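Local coordinates for protein DnaJ homolog subfamily C member 10 (Mus musculus, PDB 3APQ) that acts as an endoplasmic reticulum disulfide reductase involved both in the correct folding of proteins and in the degradation of misfolded ones, at residues 92-95 against 100-103; 119-124 against 159-164; 130-135 against 168-173; 137-142 against 147-152; 164-167 against 172-175. All coordinates share one frame; numbering follows the deposited sequence.

Interaction 1: 92-95 against 100-103; sequences IYDD and ITLE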
# COMPACT_ATOMS: atom_id res chain seq x y z
N ILE A 92 -1.34 -5.41 -2.11
CA ILE A 92 -0.97 -6.71 -1.57
C ILE A 92 -1.71 -7.09 -0.30
O ILE A 92 -2.10 -8.25 -0.11
CB ILE A 92 0.62 -6.71 -1.20
CG1 ILE A 92 1.41 -6.68 -2.51
CG2 ILE A 92 1.07 -7.92 -0.48
CD1 ILE A 92 0.71 -7.55 -3.62
N TYR A 93 -1.81 -6.13 0.61
CA TYR A 93 -2.35 -6.48 1.93
C TYR A 93 -3.74 -5.99 2.17
O TYR A 93 -4.15 -5.99 3.32
CB TYR A 93 -1.42 -5.97 3.07
CG TYR A 93 -0.07 -6.70 3.04
CD1 TYR A 93 0.02 -8.09 3.25
CD2 TYR A 93 1.11 -5.99 2.76
CE1 TYR A 93 1.27 -8.75 3.22
CE2 TYR A 93 2.33 -6.64 2.68
CZ TYR A 93 2.39 -8.02 2.93
OH TYR A 93 3.61 -8.62 2.86
N ASP A 94 -4.44 -5.58 1.11
CA ASP A 94 -5.80 -4.99 1.20
C ASP A 94 -6.88 -5.91 1.73
O ASP A 94 -7.92 -5.44 2.19
CB ASP A 94 -6.25 -4.42 -0.13
CG ASP A 94 -5.51 -3.11 -0.47
OD1 ASP A 94 -4.74 -2.58 0.39
OD2 ASP A 94 -5.70 -2.62 -1.61
N ASP A 95 -6.67 -7.23 1.60
CA ASP A 95 -7.62 -8.18 2.15
C ASP A 95 -7.20 -8.80 3.48
O ASP A 95 -7.80 -9.80 3.86
CB ASP A 95 -7.88 -9.34 1.16
CG ASP A 95 -8.45 -8.87 -0.14
OD1 ASP A 95 -9.35 -7.99 -0.16
OD2 ASP A 95 -8.05 -9.42 -1.19
N ILE A 100 -2.08 -2.79 8.44
CA ILE A 100 -2.52 -1.51 7.90
C ILE A 100 -1.51 -1.04 6.83
O ILE A 100 -0.31 -0.99 7.10
CB ILE A 100 -2.59 -0.42 9.03
CG1 ILE A 100 -3.46 -0.83 10.25
CG2 ILE A 100 -2.98 0.96 8.47
CD1 ILE A 100 -4.77 -1.49 9.93
N THR A 101 -1.99 -0.75 5.61
CA THR A 101 -1.09 -0.24 4.57
C THR A 101 -1.08 1.27 4.69
O THR A 101 -2.14 1.92 4.60
CB THR A 101 -1.58 -0.67 3.19
OG1 THR A 101 -1.48 -2.08 3.13
CG2 THR A 101 -0.71 -0.07 2.07
N LEU A 102 0.10 1.81 4.95
CA LEU A 102 0.24 3.22 5.36
C LEU A 102 0.77 4.00 4.18
O LEU A 102 1.78 3.60 3.58
CB LEU A 102 1.26 3.34 6.50
CG LEU A 102 0.84 2.62 7.79
CD1 LEU A 102 2.13 2.34 8.65
CD2 LEU A 102 -0.18 3.53 8.54
N GLU A 103 0.09 5.10 3.87
CA GLU A 103 0.65 6.12 2.99
C GLU A 103 1.39 7.18 3.82
O GLU A 103 1.32 7.13 5.01
CB GLU A 103 -0.46 6.70 2.11
CG GLU A 103 -0.87 5.66 0.98
CD GLU A 103 -2.06 4.73 1.40
OE1 GLU A 103 -2.91 5.21 2.19
OE2 GLU A 103 -2.21 3.57 0.91
O HOH W 1 -3.56 -3.42 4.28
O HOH W 2 -0.57 -3.38 0.76

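Interaction 2: 119-124 against 159-164; sequences VNFYSP and MLCRMK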
# COMPACT_ATOMS: atom_id res chain seq x y z
N VAL A 119 6.68 -2.38 10.67
CA VAL A 119 6.31 -2.05 9.30
C VAL A 119 7.20 -2.78 8.26
O VAL A 119 8.43 -2.80 8.37
CB VAL A 119 6.41 -0.52 9.08
CG1 VAL A 119 6.05 -0.14 7.59
CG2 VAL A 119 5.48 0.18 10.07
N ASN A 120 6.53 -3.38 7.28
CA ASN A 120 7.14 -4.06 6.16
C ASN A 120 7.15 -3.09 5.00
O ASN A 120 6.06 -2.76 4.46
CB ASN A 120 6.30 -5.28 5.81
CG ASN A 120 6.76 -5.99 4.55
OD1 ASN A 120 7.76 -5.60 3.93
ND2 ASN A 120 6.06 -7.06 4.19
N PHE A 121 8.35 -2.63 4.63
CA PHE A 121 8.58 -1.77 3.46
C PHE A 121 8.86 -2.68 2.28
O PHE A 121 9.87 -3.41 2.26
CB PHE A 121 9.77 -0.81 3.65
CG PHE A 121 9.53 0.27 4.67
CD1 PHE A 121 9.12 1.52 4.29
CD2 PHE A 121 9.79 0.01 6.02
CE1 PHE A 121 8.90 2.52 5.25
CE2 PHE A 121 9.55 1.00 6.99
CZ PHE A 121 9.12 2.25 6.59
N TYR A 122 7.97 -2.68 1.32
CA TYR A 122 8.09 -3.60 0.17
C TYR A 122 8.02 -2.81 -1.14
O TYR A 122 7.82 -1.60 -1.15
CB TYR A 122 6.99 -4.70 0.29
CG TYR A 122 5.57 -4.18 0.15
CD1 TYR A 122 4.97 -4.19 -1.09
CD2 TYR A 122 4.82 -3.68 1.23
CE1 TYR A 122 3.70 -3.70 -1.31
CE2 TYR A 122 3.46 -3.17 1.00
CZ TYR A 122 2.94 -3.21 -0.27
OH TYR A 122 1.65 -2.79 -0.64
N SER A 123 8.22 -3.49 -2.28
CA SER A 123 8.16 -2.82 -3.56
C SER A 123 7.51 -3.80 -4.54
O SER A 123 7.65 -5.02 -4.37
CB SER A 123 9.56 -2.41 -4.01
OG SER A 123 9.56 -1.86 -5.32
N PRO A 124 6.76 -3.28 -5.54
CA PRO A 124 6.16 -4.17 -6.54
C PRO A 124 7.30 -4.89 -7.33
O PRO A 124 8.42 -4.38 -7.43
CB PRO A 124 5.38 -3.19 -7.46
CG PRO A 124 5.97 -1.84 -7.22
CD PRO A 124 6.30 -1.89 -5.72
N MET A 159 10.26 8.27 -2.17
CA MET A 159 10.99 9.19 -1.34
C MET A 159 10.75 8.91 0.15
O MET A 159 11.72 8.97 0.94
CB MET A 159 10.77 10.62 -1.83
CG MET A 159 11.37 10.80 -3.26
SD MET A 159 13.19 10.82 -3.29
CE MET A 159 13.60 9.15 -3.84
N LEU A 160 9.54 8.49 0.51
CA LEU A 160 9.26 8.04 1.86
C LEU A 160 10.24 6.92 2.22
O LEU A 160 10.96 7.02 3.21
CB LEU A 160 7.79 7.56 1.98
CG LEU A 160 7.38 6.96 3.35
CD1 LEU A 160 7.67 7.91 4.55
CD2 LEU A 160 5.91 6.56 3.28
N CYS A 161 10.33 5.88 1.38
CA CYS A 161 11.28 4.79 1.65
C CYS A 161 12.71 5.31 1.74
O CYS A 161 13.45 4.92 2.66
CB CYS A 161 11.10 3.66 0.63
SG CYS A 161 9.38 3.12 0.92
N ARG A 162 13.08 6.21 0.85
CA ARG A 162 14.45 6.72 0.87
C ARG A 162 14.70 7.45 2.18
O ARG A 162 15.77 7.30 2.80
CB ARG A 162 14.77 7.62 -0.33
CG ARG A 162 16.16 8.23 -0.23
CD ARG A 162 16.48 8.99 -1.52
NE ARG A 162 16.55 8.05 -2.62
CZ ARG A 162 17.68 7.40 -2.95
NH1 ARG A 162 18.79 7.65 -2.26
NH2 ARG A 162 17.70 6.54 -3.97
N MET A 163 13.71 8.21 2.59
CA MET A 163 13.82 9.04 3.80
C MET A 163 14.10 8.14 5.01
O MET A 163 14.88 8.51 5.90
CB MET A 163 12.54 9.83 4.01
CG MET A 163 12.38 11.01 3.06
SD MET A 163 10.78 11.82 3.23
CE MET A 163 10.17 11.14 4.78
N LYS A 164 13.47 6.97 5.02
CA LYS A 164 13.60 6.08 6.16
C LYS A 164 14.78 5.13 6.03
O LYS A 164 14.89 4.14 6.81
CB LYS A 164 12.30 5.33 6.38
CG LYS A 164 11.09 6.24 6.52
CD LYS A 164 11.30 7.22 7.71
CE LYS A 164 10.32 8.40 7.65
NZ LYS A 164 10.64 9.47 8.67

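Interaction 3: 130-135 against 168-173; sequences HDLAPT and SYPSLF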
# COMPACT_ATOMS: atom_id res chain seq x y z
N HIS A 130 7.27 -11.07 -2.18
CA HIS A 130 6.20 -12.04 -2.34
C HIS A 130 6.41 -13.28 -1.49
O HIS A 130 5.42 -13.90 -0.99
CB HIS A 130 5.96 -12.38 -3.81
CG HIS A 130 5.08 -11.38 -4.49
ND1 HIS A 130 3.75 -11.63 -4.77
CD2 HIS A 130 5.31 -10.10 -4.86
CE1 HIS A 130 3.21 -10.54 -5.31
NE2 HIS A 130 4.13 -9.60 -5.37
N ASP A 131 7.67 -13.63 -1.29
CA ASP A 131 7.95 -14.80 -0.52
C ASP A 131 7.54 -14.58 0.92
O ASP A 131 7.06 -15.50 1.57
CB ASP A 131 9.46 -15.11 -0.55
CG ASP A 131 9.91 -15.80 -1.85
OD1 ASP A 131 9.05 -16.12 -2.70
OD2 ASP A 131 11.14 -16.01 -2.02
N LEU A 132 7.80 -13.38 1.42
CA LEU A 132 7.51 -12.98 2.80
C LEU A 132 5.99 -12.72 3.06
O LEU A 132 5.48 -12.99 4.14
CB LEU A 132 8.33 -11.74 3.16
CG LEU A 132 7.93 -11.07 4.46
CD1 LEU A 132 8.24 -12.00 5.67
CD2 LEU A 132 8.68 -9.71 4.63
N ALA A 133 5.28 -12.25 2.05
CA ALA A 133 3.85 -11.92 2.21
C ALA A 133 2.97 -12.90 3.02
O ALA A 133 2.30 -12.48 3.94
CB ALA A 133 3.21 -11.56 0.89
N PRO A 134 2.97 -14.21 2.68
CA PRO A 134 2.07 -15.06 3.45
C PRO A 134 2.46 -15.12 4.92
O PRO A 134 1.57 -15.22 5.76
CB PRO A 134 2.23 -16.44 2.79
CG PRO A 134 2.53 -16.10 1.39
CD PRO A 134 3.50 -14.94 1.51
N THR A 135 3.75 -15.13 5.22
CA THR A 135 4.23 -15.14 6.61
C THR A 135 3.92 -13.85 7.32
O THR A 135 3.49 -13.89 8.48
CB THR A 135 5.74 -15.34 6.65
OG1 THR A 135 6.07 -16.52 5.94
CG2 THR A 135 6.30 -15.45 8.10
N SER A 168 16.41 -1.37 -0.24
CA SER A 168 16.33 -2.74 -0.71
C SER A 168 15.09 -3.32 -0.00
O SER A 168 14.61 -2.74 0.98
CB SER A 168 17.59 -3.49 -0.38
OG SER A 168 17.70 -3.64 1.02
N TYR A 169 14.53 -4.40 -0.56
CA TYR A 169 13.20 -4.85 -0.14
C TYR A 169 13.21 -6.36 0.01
O TYR A 169 13.92 -7.05 -0.70
CB TYR A 169 12.17 -4.42 -1.18
CG TYR A 169 12.40 -3.01 -1.62
CD1 TYR A 169 11.86 -1.93 -0.90
CD2 TYR A 169 13.19 -2.73 -2.73
CE1 TYR A 169 12.08 -0.62 -1.32
CE2 TYR A 169 13.42 -1.45 -3.14
CZ TYR A 169 12.86 -0.39 -2.42
OH TYR A 169 13.15 0.90 -2.85
N PRO A 170 12.41 -6.89 0.93
CA PRO A 170 11.64 -6.14 1.94
C PRO A 170 12.56 -5.59 3.01
O PRO A 170 13.65 -6.15 3.24
CB PRO A 170 10.71 -7.21 2.55
CG PRO A 170 11.50 -8.51 2.36
CD PRO A 170 12.27 -8.36 1.07
N SER A 171 12.16 -4.49 3.64
CA SER A 171 12.88 -3.97 4.81
C SER A 171 11.89 -3.85 5.95
O SER A 171 10.82 -3.25 5.79
CB SER A 171 13.56 -2.63 4.49
OG SER A 171 14.77 -2.92 3.83
N LEU A 172 12.19 -4.50 7.06
CA LEU A 172 11.23 -4.53 8.16
C LEU A 172 11.82 -3.75 9.35
O LEU A 172 12.93 -4.04 9.81
CB LEU A 172 10.89 -5.97 8.61
CG LEU A 172 10.59 -7.11 7.60
CD1 LEU A 172 10.00 -8.38 8.21
CD2 LEU A 172 9.84 -6.76 6.37
N PHE A 173 11.07 -2.76 9.82
CA PHE A 173 11.58 -1.88 10.88
C PHE A 173 10.53 -1.74 11.93
O PHE A 173 9.32 -1.61 11.62
CB PHE A 173 11.83 -0.48 10.34
CG PHE A 173 13.12 -0.32 9.57
CD1 PHE A 173 14.32 -0.03 10.26
CD2 PHE A 173 13.14 -0.41 8.18
CE1 PHE A 173 15.54 0.16 9.56
CE2 PHE A 173 14.36 -0.21 7.47
CZ PHE A 173 15.55 0.06 8.16

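Interaction 4: 137-142 against 147-152; sequences REFAKE and LRIGAV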
# COMPACT_ATOMS: atom_id res chain seq x y z
N ARG A 137 1.38 -12.01 6.80
CA ARG A 137 -0.05 -12.11 7.10
C ARG A 137 -0.32 -13.04 8.30
O ARG A 137 -1.13 -12.72 9.16
CB ARG A 137 -0.81 -12.70 5.91
CG ARG A 137 -0.84 -11.80 4.67
CD ARG A 137 -1.49 -12.57 3.52
NE ARG A 137 -1.49 -11.67 2.37
CZ ARG A 137 -0.85 -11.91 1.24
NH1 ARG A 137 -0.25 -13.10 1.04
NH2 ARG A 137 -0.85 -10.97 0.29
N GLU A 138 0.37 -14.20 8.34
CA GLU A 138 0.18 -15.17 9.44
C GLU A 138 0.68 -14.57 10.76
O GLU A 138 0.03 -14.70 11.82
CB GLU A 138 0.90 -16.51 9.12
CG GLU A 138 0.79 -17.54 10.29
CD GLU A 138 1.60 -18.85 10.08
OE1 GLU A 138 2.69 -18.80 9.43
OE2 GLU A 138 1.15 -19.90 10.60
N PHE A 139 1.82 -13.88 10.68
CA PHE A 139 2.38 -13.21 11.85
C PHE A 139 1.41 -12.14 12.37
O PHE A 139 1.15 -12.03 13.60
CB PHE A 139 3.74 -12.61 11.43
CG PHE A 139 4.19 -11.47 12.29
CD1 PHE A 139 4.59 -11.69 13.59
CD2 PHE A 139 4.23 -10.19 11.79
CE1 PHE A 139 5.02 -10.62 14.38
CE2 PHE A 139 4.63 -9.13 12.57
CZ PHE A 139 5.03 -9.36 13.89
N ALA A 140 0.88 -11.31 11.45
CA ALA A 140 -0.03 -10.23 11.85
C ALA A 140 -1.28 -10.77 12.57
O ALA A 140 -1.76 -10.16 13.53
CB ALA A 140 -0.44 -9.31 10.62
N LYS A 141 -1.76 -11.93 12.16
CA LYS A 141 -2.87 -12.55 12.89
C LYS A 141 -2.46 -12.99 14.27
O LYS A 141 -3.23 -12.86 15.22
CB LYS A 141 -3.38 -13.77 12.16
CG LYS A 141 -3.96 -13.41 10.81
CD LYS A 141 -3.87 -14.62 10.01
CE LYS A 141 -5.20 -15.09 9.65
NZ LYS A 141 -5.30 -14.55 8.30
N GLU A 142 -1.25 -13.52 14.36
CA GLU A 142 -0.83 -14.09 15.65
C GLU A 142 -0.66 -13.04 16.74
O GLU A 142 -1.06 -13.24 17.89
CB GLU A 142 0.47 -14.90 15.47
CG GLU A 142 1.02 -15.41 16.75
CD GLU A 142 1.71 -16.75 16.61
OE1 GLU A 142 1.69 -17.36 15.51
OE2 GLU A 142 2.32 -17.17 17.62
N LEU A 147 0.60 -5.23 19.15
CA LEU A 147 1.26 -4.07 18.60
C LEU A 147 0.66 -3.82 17.22
O LEU A 147 -0.19 -4.62 16.73
CB LEU A 147 2.80 -4.29 18.49
CG LEU A 147 3.28 -5.26 17.41
CD1 LEU A 147 4.81 -4.98 17.10
CD2 LEU A 147 2.99 -6.75 17.76
N ARG A 148 1.04 -2.71 16.60
CA ARG A 148 0.47 -2.37 15.30
C ARG A 148 1.37 -2.88 14.19
O ARG A 148 2.60 -2.66 14.19
CB ARG A 148 0.31 -0.85 15.14
CG ARG A 148 -0.32 -0.17 16.32
CD ARG A 148 -1.80 -0.42 16.44
NE ARG A 148 -2.66 -0.22 15.27
CZ ARG A 148 -3.28 0.90 14.89
NH1 ARG A 148 -3.17 2.04 15.54
NH2 ARG A 148 -4.11 0.86 13.83
N ILE A 149 0.74 -3.50 13.20
CA ILE A 149 1.47 -4.08 12.11
C ILE A 149 1.11 -3.30 10.84
O ILE A 149 -0.08 -3.14 10.48
CB ILE A 149 1.15 -5.61 11.90
CG1 ILE A 149 1.37 -6.44 13.19
CG2 ILE A 149 1.81 -6.15 10.59
CD1 ILE A 149 2.74 -6.30 13.83
N GLY A 150 2.17 -2.83 10.17
CA GLY A 150 2.03 -1.96 8.97
C GLY A 150 2.74 -2.50 7.73
O GLY A 150 3.54 -3.45 7.80
N ALA A 151 2.43 -1.89 6.60
CA ALA A 151 3.09 -2.19 5.35
C ALA A 151 3.19 -0.88 4.61
O ALA A 151 2.26 -0.05 4.69
CB ALA A 151 2.25 -3.21 4.54
N VAL A 152 4.31 -0.66 3.93
CA VAL A 152 4.48 0.53 3.08
C VAL A 152 4.88 0.08 1.67
O VAL A 152 5.86 -0.65 1.48
CB VAL A 152 5.52 1.51 3.62
CG1 VAL A 152 5.88 2.55 2.55
CG2 VAL A 152 5.03 2.25 4.88

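Interaction 5: 164-167 against 172-175; sequences KGVN and LFIF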
# COMPACT_ATOMS: atom_id res chain seq x y z
N LYS A 164 13.47 6.97 5.02
CA LYS A 164 13.60 6.08 6.16
C LYS A 164 14.78 5.13 6.03
O LYS A 164 14.89 4.14 6.81
CB LYS A 164 12.30 5.33 6.38
CG LYS A 164 11.09 6.24 6.52
CD LYS A 164 11.30 7.22 7.71
CE LYS A 164 10.32 8.40 7.65
NZ LYS A 164 10.64 9.47 8.67
N GLY A 165 15.65 5.42 5.08
CA GLY A 165 16.85 4.63 4.83
C GLY A 165 16.52 3.22 4.35
O GLY A 165 17.13 2.24 4.80
N VAL A 166 15.51 3.13 3.48
CA VAL A 166 15.13 1.88 2.83
C VAL A 166 15.54 1.88 1.35
O VAL A 166 14.93 2.57 0.53
CB VAL A 166 13.61 1.68 2.88
CG1 VAL A 166 13.27 0.40 2.11
CG2 VAL A 166 13.11 1.59 4.33
N ASN A 167 16.53 1.07 1.00
CA ASN A 167 17.00 1.00 -0.41
C ASN A 167 16.96 -0.40 -1.00
O ASN A 167 17.45 -0.60 -2.11
CB ASN A 167 18.43 1.55 -0.56
CG ASN A 167 19.28 1.40 0.73
OD1 ASN A 167 19.62 2.41 1.39
ND2 ASN A 167 19.58 0.14 1.13
N LEU A 172 12.19 -4.50 7.06
CA LEU A 172 11.23 -4.53 8.16
C LEU A 172 11.82 -3.75 9.35
O LEU A 172 12.93 -4.04 9.81
CB LEU A 172 10.89 -5.97 8.61
CG LEU A 172 10.59 -7.11 7.60
CD1 LEU A 172 10.00 -8.38 8.21
CD2 LEU A 172 9.84 -6.76 6.37
N PHE A 173 11.07 -2.76 9.82
CA PHE A 173 11.58 -1.88 10.88
C PHE A 173 10.53 -1.74 11.93
O PHE A 173 9.32 -1.61 11.62
CB PHE A 173 11.83 -0.48 10.34
CG PHE A 173 13.12 -0.32 9.57
CD1 PHE A 173 14.32 -0.03 10.26
CD2 PHE A 173 13.14 -0.41 8.18
CE1 PHE A 173 15.54 0.16 9.56
CE2 PHE A 173 14.36 -0.21 7.47
CZ PHE A 173 15.55 0.06 8.16
N ILE A 174 10.96 -1.71 13.18
CA ILE A 174 10.02 -1.44 14.26
C ILE A 174 10.23 -0.01 14.78
O ILE A 174 11.38 0.49 14.88
CB ILE A 174 10.07 -2.58 15.27
CG1 ILE A 174 8.86 -2.56 16.18
CG2 ILE A 174 11.36 -2.57 16.05
CD1 ILE A 174 8.52 -3.95 16.78
N PHE A 175 9.11 0.69 15.03
CA PHE A 175 9.16 2.14 15.36
C PHE A 175 8.35 2.40 16.63
O PHE A 175 7.28 1.81 16.85
CB PHE A 175 8.48 2.99 14.25
CG PHE A 175 9.12 2.93 12.90
CD1 PHE A 175 10.12 3.85 12.55
CD2 PHE A 175 8.71 1.96 11.96
CE1 PHE A 175 10.74 3.83 11.26
CE2 PHE A 175 9.32 1.92 10.68
CZ PHE A 175 10.36 2.85 10.34

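Interaction 1: 92-95 against 100-103
Thr101 meets Tyr93 mainly through water. Thr101 OG1 lies 3.9 Å from Tyr93 CB, a van der Waals approach, and the same hydroxyl takes part in two bonds to ordered water molecules. One water, 2.9 Å from Thr101 OG1, accepts the backbone Tyr93 N at 3.0 Å; the other, 2.7 Å from Thr101 OG1, donates a weak bond to Tyr93 O. Threonine suits the place because its hydroxyl sits beside the backbone N (chi1 -65°) and reaches the waters, while the methyl CG2 takes the other branch. These waters bridge the stretch that follows helix 83-88 to strand 100-101, which forms one edge of the thioredoxin-fold sheet and pairs with strand 148-153. Tyr93 turns its ring away from Thr101 toward helix 127-142 and meets Trp136, while Ile92 CG2 stands 3.5 Å above the centre of one face of that ring. Asp94 completes the contact: its OD1 comes within 4.3 Å of Thr101 OG1, and its OD2 forms a salt bridge with Arg20 and a hydrogen bond with Gln21. Both partners belong to helix 16-30 of the J domain. Arg20 also forms a salt bridge with Glu103, at the N-cap position of the next helix.

Interaction 2: 119-124 against 159-164
A disulfide sulfur at the rim of an aromatic ring is the striking feature here. Cys161 SG, bonded covalently to Cys154 SG, stands 3.7 Å from Phe121 CD1 and 5.1 Å from the centroid of the ring. The direction from centroid to sulfur lies 78° off the ring normal, which places SG near the ring plane, beside the edge and clear of the faces. This is a cysteine sulfur-aromatic contact in its edge form. Phe121 comes from strand 117-122, in the middle of the thioredoxin-fold sheet, and its CG lies anti to the carbonyl carbon (chi1 -69°), which projects the ring toward helix 158-163. One ring face is occupied by Val119 CG1, 3.7 Å above the plane and offset toward the rim. Farther round the ring, Phe121 CZ comes within 4.4 Å of Lys164 CB, a looser touch made by the aliphatic root of the lysine while its amine leads off elsewhere. Lys164 is the first residue past the helix, though its N is still bonded to Leu160 O at 3.1 Å. A flat, wide phenylalanine suits this buried position because it also reaches Val152, Phe173 and Phe175 of the flanking strands and Val166 of the loop after the helix. The redox-active pair Cys126 and Cys129 is a separate disulfide, close to Phe121 without touching it. With the sulfur at the rim, its electron density probably faces weakly positive ring hydrogens, so a mild electrostatic attraction may add to dispersion, and no polar group has to be satisfied across the contact.

Interaction 3: 130-135 against 168-173
Leu132 reaches from helix 127-142 to Pro170 and Leu172 with a single methyl. Its CB and CG form the stem: CG lies anti to the backbone N (chi1 169°), which carries the branch point off the helix toward the sheet. At the fork, CD1 stays back from strand 171-175, and CD2 does the touching. Leu132 CD2 comes 3.6 Å from Leu172 CD2 and 4.0 Å from Leu172 CD1, so the two leucines reach toward each other tip to tip. Leu132 CD2 also lies 3.8 Å from both Pro170 CG and Pro170 CB, the two side chains crossing obliquely. Leucine fits because one slim branch can touch a rigid ring and another leucine at once, without a polar atom to satisfy. Pro170 follows a cis peptide bond, the cis-proline hallmark of the thioredoxin fold, and its ring also touches His128 and Cys129 beside the redox-active disulfide. Ser171 OG donates to Ser168 O at 2.9 Å, a bond that spans the cis-proline. Leu132 thus lies between the helix and the sheet, next to Asn120 of strand 117-122, while Leu172 carries the apolar layer on to Trp136 and to Leu193 of helix 190-202.

Interaction 4: 137-142 against 147-152
Helix 127-142 and strand 148-153 come closest at Ala140 and Ile149, whose CA atoms are 6.3 Å apart. Ile149 makes nearly all of the contact from the strand side, with its two branches sent to different neighbours. Its CG1 lies beside the backbone N, anti to the carbonyl carbon (chi1 -55°), and carries CD1 to the ring of Phe139; CG2, placed anti to the N, goes to Ala140. Ile149 CD1 sits 3.6 Å from Phe139 CE2 and 3.8 Å from Phe139 CZ, so it touches the far end of the ring while the two side chains cross at a slant. Phe139 reaches it from the flank of the helix because its CG is roughly anti to the backbone N (chi1 157°). Ile149 CG2 meets Ala140 CB at 3.9 Å. The small alanine lets the helix backbone approach the strand, and a beta-branched isoleucine has a methyl ready to meet it. This is the second half of a beta-alpha-beta crossover, strand 117-122, helix 127-142, strand 148-153, in the thioredoxin domain; the helix that begins with the redox-active CxxC is packed here at its far end against the strand it leads into. Phe139 also meets Trp136, their planes at about 40°, and presses on Leu193, Val194 and Ala197 of helix 190-202. Ile149 holds backbone hydrogen bonds with Ile100 of the edge strand, while Ala140 touches Glu98 and Ile99 just before it.

Interaction 5: 164-167 against 172-175
A Schellman motif with Gly165 as its C-prime residue closes helix 158-163, and Phe173 of strand 171-175 packs against that helix terminus. Val166 N reaches back to Cys161 O at 2.8 Å and Gly165 N to Arg162 O, the two bonds that define the motif. Gly165 takes a positive phi of 65°, a conformation that glycine adopts without strain from a side chain, and the chain then turns toward the sheet. Across the contact, Phe173 CE2 lies 3.8 Å from Val166 CG2, the closest apolar pair. The valine and the ring slide past each other in opposite directions. With CG1 anti to its own backbone N (chi1 176°), Val166 is left with CG2 as the branch that touches the ring, and CG1 goes elsewhere, to Ser171. The tip of the ring, Phe173 CZ, comes within 4.3 Å of both Lys164 O and Gly165 O, so two carbonyls of the turn border the end of the phenylalanine. Phenylalanine suits the place because it is long enough to span from the strand to the turn. Phe173 also touches Lys183 of the neighbouring strand 182-183, while Val166 reaches Phe121 of strand 117-122. Phe175, two residues on, points the same way and meets Phe107 edge-to-face. No hydrogen bond links the two segments. At their distance from Phe173 CZ the carbonyls probably add no more than a faint electrostatic pull, and in this partly buried setting the contact probably rests on dispersion, with Lys164 contributing buried surface beside Val166.

Interactions 1 to 4 are buried, whereas interaction 5 is only partly so. All reach the same five-stranded sheet. Interactions 3 and 4 put two stretches of helix 127-142 on one side of it, the first near the redox-active cysteines and the second farther along. Interactions 2 and 5 share Lys164 and lie on the side of helix 158-163; their centres are about 7 Å apart. Strand 171-175 serves both interaction 3 and interaction 5, through alternate faces. Chemistry follows place: interactions 3 and 4 are purely aliphatic or aliphatic-aromatic, interaction 2 adds a disulfide sulfur, and interaction 1 relies on water across its segments, with Arg20 of the J domain pairing with two of its acids from outside.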